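Local coordinates for protein catalase-3 (Neurospora crassa, PDB 4AJ9) that breaks down hydrogen peroxide into oxygen and water with the help of heme, probably protecting cells from its toxic effects, at residues I529-T540 with D558-Y568. Residues are numbered along the deposited sequence; the frame is centred on the assembly and turned at random.
Sequences IATLRVGVLSTT and DGLKVTVIAEY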
loop_
_atom_site.group_PDB
_atom_site.type_symbol
_atom_site.label_atom_id
_atom_site.label_comp_id
_atom_site.label_asym_id
_atom_site.label_seq_id
_atom_site.Cartn_x
_atom_site.Cartn_y
_atom_site.Cartn_z
ATOM N N ILE C 529 4.917 15.446 45.592
ATOM C CA ILE C 529 4.270 14.143 45.671
ATOM C C ILE C 529 2.872 14.164 45.042
ATOM O O ILE C 529 2.146 13.176 45.097
ATOM C CB ILE C 529 4.213 13.627 47.112
ATOM C CG1 ILE C 529 3.355 14.556 47.978
ATOM C CG2 ILE C 529 5.633 13.473 47.659
ATOM C CD1 ILE C 529 2.876 13.914 49.283
ATOM N N ALA C 530 2.516 15.282 44.417
ATOM C CA ALA C 530 1.248 15.373 43.706
ATOM C C ALA C 530 1.086 14.193 42.747
ATOM O O ALA C 530 2.054 13.767 42.115
ATOM C CB ALA C 530 1.158 16.680 42.945
ATOM N N THR C 531 -0.140 13.676 42.662
ATOM C CA THR C 531 -0.497 12.536 41.813
ATOM C C THR C 531 -0.035 11.174 42.321
ATOM O O THR C 531 -0.524 10.157 41.845
ATOM C CB THR C 531 0.013 12.671 40.363
ATOM O OG1 THR C 531 1.394 12.273 40.301
ATOM C CG2 THR C 531 -0.148 14.098 39.859
ATOM N N LEU C 532 0.913 11.128 43.252
ATOM C CA LEU C 532 1.377 9.830 43.722
ATOM C C LEU C 532 0.218 9.074 44.395
ATOM O O LEU C 532 -0.745 9.679 44.874
ATOM C CB LEU C 532 2.594 9.947 44.641
ATOM C CG LEU C 532 3.846 10.521 43.970
ATOM C CD1 LEU C 532 5.060 10.331 44.857
ATOM C CD2 LEU C 532 4.083 9.902 42.595
ATOM N N ARG C 533 0.324 7.753 44.418
ATOM C CA ARG C 533 -0.819 6.899 44.682
ATOM C C ARG C 533 -0.690 6.163 46.009
ATOM O O ARG C 533 0.350 5.574 46.308
ATOM C CB ARG C 533 -0.982 5.892 43.533
ATOM C CG ARG C 533 -1.333 6.555 42.199
ATOM C CD ARG C 533 -0.866 5.730 40.990
ATOM N NE ARG C 533 -1.180 6.387 39.717
ATOM C CZ ARG C 533 -2.301 6.192 39.025
ATOM N NH1 ARG C 533 -3.228 5.351 39.477
ATOM N NH2 ARG C 533 -2.497 6.838 37.876
ATOM N N VAL C 534 -1.759 6.185 46.792
ATOM C CA VAL C 534 -1.765 5.495 48.072
ATOM C C VAL C 534 -2.859 4.437 48.065
ATOM O O VAL C 534 -4.018 4.741 47.800
ATOM C CB VAL C 534 -1.995 6.482 49.223
ATOM C CG1 VAL C 534 -1.930 5.767 50.562
ATOM C CG2 VAL C 534 -0.968 7.600 49.157
ATOM N N GLY C 535 -2.481 3.192 48.316
ATOM C CA GLY C 535 -3.451 2.137 48.492
ATOM C C GLY C 535 -3.760 1.987 49.970
ATOM O O GLY C 535 -2.881 1.663 50.766
ATOM N N VAL C 536 -5.005 2.238 50.344
ATOM C CA VAL C 536 -5.415 2.040 51.728
ATOM C C VAL C 536 -6.117 0.691 51.858
ATOM O O VAL C 536 -7.198 0.495 51.301
ATOM C CB VAL C 536 -6.356 3.149 52.180
ATOM C CG1 VAL C 536 -6.786 2.915 53.622
ATOM C CG2 VAL C 536 -5.686 4.501 52.024
ATOM N N LEU C 537 -5.481 -0.237 52.568
ATOM C CA LEU C 537 -6.035 -1.567 52.791
ATOM C C LEU C 537 -7.042 -1.547 53.942
ATOM O O LEU C 537 -6.668 -1.320 55.095
ATOM C CB LEU C 537 -4.912 -2.555 53.109
ATOM C CG LEU C 537 -3.717 -2.481 52.155
ATOM C CD1 LEU C 537 -2.780 -3.672 52.333
ATOM C CD2 LEU C 537 -4.230 -2.411 50.724
ATOM N N SER C 538 -8.311 -1.789 53.626
ATOM C CA SER C 538 -9.382 -1.754 54.623
ATOM C C SER C 538 -10.214 -3.036 54.637
ATOM O O SER C 538 -9.796 -4.075 54.119
ATOM C CB SER C 538 -10.288 -0.537 54.387
ATOM O OG SER C 538 -11.169 -0.317 55.485
ATOM N N THR C 539 -11.403 -2.954 55.226
ATOM C CA THR C 539 -12.281 -4.112 55.316
ATOM C C THR C 539 -13.726 -3.658 55.437
ATOM O O THR C 539 -13.987 -2.563 55.931
ATOM C CB THR C 539 -11.893 -5.037 56.498
ATOM O OG1 THR C 539 -12.826 -6.121 56.596
ATOM C CG2 THR C 539 -11.869 -4.263 57.818
ATOM N N THR C 540 -14.662 -4.486 54.971
ATOM C CA THR C 540 -16.078 -4.130 55.031
ATOM C C THR C 540 -16.661 -4.357 56.425
ATOM O O THR C 540 -17.736 -3.852 56.747
ATOM C CB THR C 540 -16.918 -4.888 53.973
ATOM O OG1 THR C 540 -16.775 -6.300 54.157
ATOM C CG2 THR C 540 -16.450 -4.521 52.570
ATOM N N ASP C 558 -3.386 16.705 50.070
ATOM C CA ASP C 558 -1.996 16.961 49.719
ATOM C C ASP C 558 -1.711 16.519 48.286
ATOM O O ASP C 558 -0.560 16.281 47.906
ATOM C CB ASP C 558 -1.066 16.249 50.706
ATOM C CG ASP C 558 0.334 16.850 50.737
ATOM O OD1 ASP C 558 0.489 18.034 50.364
ATOM O OD2 ASP C 558 1.277 16.138 51.148
ATOM N N GLY C 559 -2.773 16.393 47.499
ATOM C CA GLY C 559 -2.644 16.110 46.082
ATOM C C GLY C 559 -2.446 14.655 45.709
ATOM O O GLY C 559 -2.126 14.363 44.559
ATOM N N LEU C 560 -2.641 13.747 46.663
ATOM C CA LEU C 560 -2.469 12.311 46.414
ATOM C C LEU C 560 -3.729 11.642 45.852
ATOM O O LEU C 560 -4.841 12.076 46.123
ATOM C CB LEU C 560 -2.039 11.598 47.705
ATOM C CG LEU C 560 -0.765 12.132 48.365
ATOM C CD1 LEU C 560 -0.597 11.560 49.765
ATOM C CD2 LEU C 560 0.454 11.820 47.500
ATOM N N LYS C 561 -3.536 10.579 45.069
ATOM C CA LYS C 561 -4.629 9.783 44.522
ATOM C C LYS C 561 -4.764 8.511 45.339
ATOM O O LYS C 561 -3.906 7.632 45.286
ATOM C CB LYS C 561 -4.366 9.418 43.063
ATOM C CG LYS C 561 -5.561 8.777 42.379
ATOM C CD LYS C 561 -5.167 8.138 41.051
ATOM C CE LYS C 561 -6.388 7.887 40.166
ATOM N NZ LYS C 561 -7.434 7.086 40.866
ATOM N N VAL C 562 -5.848 8.416 46.098
ATOM C CA VAL C 562 -5.971 7.376 47.104
ATOM C C VAL C 562 -7.010 6.343 46.694
ATOM O O VAL C 562 -8.104 6.690 46.267
ATOM C CB VAL C 562 -6.362 7.990 48.465
ATOM C CG1 VAL C 562 -6.460 6.915 49.543
ATOM C CG2 VAL C 562 -5.361 9.076 48.850
ATOM N N THR C 563 -6.653 5.072 46.811
ATOM C CA THR C 563 -7.578 3.989 46.493
ATOM C C THR C 563 -7.884 3.205 47.758
ATOM O O THR C 563 -7.001 2.554 48.316
ATOM C CB THR C 563 -6.969 3.017 45.461
ATOM O OG1 THR C 563 -6.565 3.740 44.293
ATOM C CG2 THR C 563 -7.977 1.942 45.066
ATOM N N VAL C 564 -9.127 3.264 48.220
ATOM C CA VAL C 564 -9.524 2.443 49.359
ATOM C C VAL C 564 -9.902 1.041 48.887
ATOM O O VAL C 564 -10.738 0.874 47.993
ATOM C CB VAL C 564 -10.699 3.068 50.120
ATOM C CG1 VAL C 564 -11.187 2.120 51.215
ATOM C CG2 VAL C 564 -10.280 4.415 50.705
ATOM N N ILE C 565 -9.283 0.039 49.495
ATOM C CA ILE C 565 -9.450 -1.347 49.069
ATOM C C ILE C 565 -10.153 -2.164 50.139
ATOM O O ILE C 565 -9.811 -2.062 51.313
ATOM C CB ILE C 565 -8.082 -1.988 48.804
ATOM C CG1 ILE C 565 -7.312 -1.181 47.751
ATOM C CG2 ILE C 565 -8.226 -3.468 48.399
ATOM C CD1 ILE C 565 -5.844 -1.582 47.645
ATOM N N ALA C 566 -11.130 -2.977 49.733
ATOM C CA ALA C 566 -11.768 -3.921 50.647
ATOM C C ALA C 566 -12.207 -5.198 49.922
ATOM O O ALA C 566 -11.877 -5.410 48.755
ATOM C CB ALA C 566 -12.948 -3.268 51.357
ATOM N N GLU C 567 -12.939 -6.051 50.625
ATOM C CA GLU C 567 -13.309 -7.359 50.102
ATOM C C GLU C 567 -14.246 -7.236 48.914
ATOM O O GLU C 567 -14.155 -8.013 47.965
ATOM C CB GLU C 567 -13.966 -8.212 51.190
ATOM C CG GLU C 567 -13.048 -8.543 52.356
ATOM C CD GLU C 567 -13.147 -7.541 53.489
ATOM O OE1 GLU C 567 -13.569 -6.386 53.248
ATOM O OE2 GLU C 567 -12.800 -7.921 54.626
ATOM N N TYR C 568 -15.147 -6.258 48.981
ATOM C CA TYR C 568 -16.088 -5.976 47.899
ATOM C C TYR C 568 -16.381 -4.483 47.858
ATOM O O TYR C 568 -15.953 -3.735 48.740
ATOM C CB TYR C 568 -17.393 -6.787 48.040
ATOM C CG TYR C 568 -18.188 -6.525 49.311
ATOM C CD1 TYR C 568 -19.099 -5.482 49.387
ATOM C CD2 TYR C 568 -18.036 -7.340 50.426
ATOM C CE1 TYR C 568 -19.830 -5.247 50.548
ATOM C CE2 TYR C 568 -18.754 -7.112 51.588
ATOM C CZ TYR C 568 -19.649 -6.069 51.642
ATOM O OH TYR C 568 -20.362 -5.855 52.800
#
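Strands 533-537 and 561-566 run side by side in parallel, their axes approaching to 4.7 Å at 18°, joined by a ladder of backbone hydrogen bonds that starts with Lys-561 N to Leu-532 O and ends with Ser-538 N to Ile-565 O. Before the strands, a type II turn from Ile-529 to Leu-532 hands Thr-531 N to Gly-559 O. Leu-560 reaches back over this turn: its CD2 lies 3.7 Å from Ile-529 CD1, while CD1 meets Val-534 CG2. On the same face Val-536 CG2 packs at 3.5 Å against Val-562 CG1, and helix 544-557 covers these valines through Leu-551 and Leu-555. The two strands and that helix form a beta-alpha-beta crossover within the parallel sheet, between strands 575-576 and 587-590, in the C-terminal domain of this long-chain catalase, a domain related to class I glutamine amidotransferases. On the other face, Leu-537 and Ile-565 lie side by side, CD2 against CD1, and Lys-561 CD lies over one face of the Arg-533 guanidinium, 3.7 Å from NH1, with Asp-261 pairing with NH2. Past the strand ends, the Glu-567 carboxylate holds the opposite loop with both oxygens. OE2 takes the Thr-539 hydroxyl OG1 on its syn lone pair at 2.7 Å, and OE1 receives Thr-540 N at 2.8 Å, 16° out of the carboxylate plane; Arg-596 also bonds Thr-539 OG1 and makes a long, weak ion pair with Glu-567. A bend at chi2 (92°) folds the acid back to this position. An alanine here would probably leave Thr-540 N and the Thr-539 hydroxyl without these acceptors and set the loop after strand 533-537 free to shift. Beyond it, Thr-540 CG2 sits over one face of the Tyr-568 ring in a CH-pi contact, 3.7 Å from the centroid, and Val-497 of a second subunit also packs on this tyrosine.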